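Local coordinates for protein lysyl oxidase (Pichia pastoris, PDB 1RKY) that probably oxidises primary amines, including lysyl side chains, with a copper ion and a topaquinone cofactor made from one of its own tyrosines, at residues Y510-V515 against K530-E535. Sequence-based numbering, arbitrary orientation. Where two conformers were deposited one is given.
Sequences YVMKDV and KQIARE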
# COMPACT_ATOMS: atom_id res chain seq x y z
N TYR A 510 17.23 -2.36 12.79
CA TYR A 510 18.30 -2.94 11.97
C TYR A 510 18.54 -1.93 10.88
O TYR A 510 17.68 -1.71 10.02
CB TYR A 510 17.89 -4.28 11.38
CG TYR A 510 18.04 -5.43 12.35
CD1 TYR A 510 17.00 -5.82 13.18
CD2 TYR A 510 19.26 -6.10 12.49
CE1 TYR A 510 17.14 -6.85 14.09
CE2 TYR A 510 19.40 -7.14 13.40
CZ TYR A 510 18.34 -7.51 14.19
OH TYR A 510 18.49 -8.53 15.11
N VAL A 511 19.69 -1.28 10.96
CA VAL A 511 20.10 -0.26 10.02
C VAL A 511 20.78 -0.95 8.86
O VAL A 511 21.57 -1.87 9.07
CB VAL A 511 21.06 0.74 10.70
CG1 VAL A 511 21.59 1.77 9.74
CG2 VAL A 511 20.34 1.45 11.85
N MET A 512 20.47 -0.52 7.64
CA MET A 512 21.05 -1.10 6.44
C MET A 512 21.94 -0.09 5.78
O MET A 512 21.53 1.05 5.61
CB MET A 512 19.93 -1.49 5.45
CG MET A 512 18.93 -2.46 6.05
SD MET A 512 17.50 -2.58 4.97
CE MET A 512 16.59 -3.79 5.81
N LYS A 513 23.15 -0.48 5.41
CA LYS A 513 24.09 0.44 4.78
C LYS A 513 24.97 -0.24 3.76
O LYS A 513 25.27 -1.42 3.90
CB LYS A 513 25.00 1.11 5.82
CG LYS A 513 25.75 0.17 6.72
CD LYS A 513 26.76 0.92 7.60
CE LYS A 513 27.63 -0.03 8.46
NZ LYS A 513 28.98 0.53 8.78
N ASP A 514 25.44 0.52 2.77
CA ASP A 514 26.52 -0.00 1.93
C ASP A 514 27.88 0.27 2.62
O ASP A 514 28.08 1.31 3.25
CB ASP A 514 26.48 0.52 0.50
CG ASP A 514 27.02 1.91 0.37
OD1 ASP A 514 28.21 2.06 0.01
OD2 ASP A 514 26.30 2.91 0.59
N VAL A 515 28.79 -0.68 2.46
CA VAL A 515 30.08 -0.66 3.17
C VAL A 515 31.12 -1.27 2.27
O VAL A 515 30.83 -2.18 1.52
CB VAL A 515 30.03 -1.44 4.49
CG1 VAL A 515 29.15 -0.71 5.52
CG2 VAL A 515 29.54 -2.85 4.28
N LYS A 530 26.75 -4.68 1.30
CA LYS A 530 25.80 -4.11 2.26
C LYS A 530 25.73 -4.94 3.51
O LYS A 530 25.89 -6.15 3.44
CB LYS A 530 24.41 -3.96 1.60
CG LYS A 530 23.83 -5.22 1.05
CD LYS A 530 22.45 -4.93 0.39
CE LYS A 530 21.99 -6.10 -0.43
NZ LYS A 530 22.75 -6.19 -1.71
N GLN A 531 25.47 -4.28 4.63
CA GLN A 531 25.38 -4.89 5.92
C GLN A 531 24.21 -4.38 6.70
O GLN A 531 23.68 -3.31 6.43
CB GLN A 531 26.66 -4.60 6.71
CG GLN A 531 27.88 -5.26 6.14
CD GLN A 531 29.12 -4.98 6.99
OE1 GLN A 531 29.05 -4.23 7.95
NE2 GLN A 531 30.24 -5.57 6.62
N ILE A 532 23.81 -5.17 7.67
CA ILE A 532 22.93 -4.74 8.74
C ILE A 532 23.68 -4.50 10.04
O ILE A 532 24.74 -5.08 10.26
CB ILE A 532 21.82 -5.79 9.00
CG1 ILE A 532 22.39 -7.19 9.29
CG2 ILE A 532 20.85 -5.83 7.82
CD1 ILE A 532 21.44 -8.11 10.04
N ALA A 533 23.12 -3.62 10.88
CA ALA A 533 23.62 -3.34 12.24
C ALA A 533 22.39 -3.14 13.12
O ALA A 533 21.57 -2.28 12.80
CB ALA A 533 24.47 -2.08 12.26
N ARG A 534 22.29 -3.90 14.20
CA ARG A 534 21.22 -3.71 15.17
C ARG A 534 21.58 -2.60 16.14
O ARG A 534 22.64 -2.63 16.81
CB ARG A 534 20.94 -5.01 15.93
CG ARG A 534 19.99 -4.88 17.10
CD ARG A 534 19.56 -6.22 17.63
NE ARG A 534 18.78 -6.17 18.87
CZ ARG A 534 19.30 -5.99 20.09
NH1 ARG A 534 20.58 -5.78 20.26
NH2 ARG A 534 18.50 -6.00 21.15
N GLU A 535 20.69 -1.63 16.26
CA GLU A 535 20.89 -0.55 17.18
C GLU A 535 19.69 -0.44 18.10
O GLU A 535 18.56 -0.43 17.64
CB GLU A 535 21.06 0.77 16.43
CG GLU A 535 22.22 0.79 15.45
CD GLU A 535 22.39 2.15 14.78
OE1 GLU A 535 21.53 3.04 14.99
OE2 GLU A 535 23.38 2.34 14.05
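The ring of Tyr510 lies against the side chains of two residues on the opposing strand, and together with Arg534 and Ile532 it forms the well-packed end of the antiparallel pair 510-515 and 530-535. Arg534 CB sits over one face, 4.1 Å from the centroid of the Tyr510 ring in a CH-pi contact. With CG of Arg534 anti to the backbone N (chi1 172°) and the chain extended, its methylenes run along the ring and bring CD within 3.6 Å of Tyr510 OH. Ile532 CD1 meets the same ring at CD2, 3.8 Å away. Replacing Tyr510 by an alanine takes away the ring, which would probably leave Ile532 CD1 and the methylenes of Arg534 without the surface they rest on. Met512 adds a looser touch to Ile532 on this face.

Between the two strands, four backbone hydrogen bonds join the hydrogen-bonded pairs Val511–Ala533 and Lys513–Gln531. The bond from Val511 N to Ala533 O is fairly straight, 165° at the hydrogen, whereas that from Ala533 N to Val511 O is bent to 144°.

The face bearing Val511, Lys513, Gln531 and Ala533 is more open to solvent round Lys513, while Gln531 is partly covered by the second subunit. Here Val511 CG2 rests 3.6 Å from CD of the Glu535 carboxylate.

The two segments belong to the hairpin of strands 504-518 and 526-537 in the copper amine oxidase enzyme domain. Strand 553-559 flanks 504-518, with Leu556 and Ile554 packing on Tyr510 and Met512, and its Glu558 forms a salt bridge with Arg534. Leu477 of the second subunit packs on Tyr510, while Lys530 NZ bonds to the backbone O of that subunit's Glu343 and Gln531 NE2 to the OH of its Tyr475, placing the hairpin at the dimer interface.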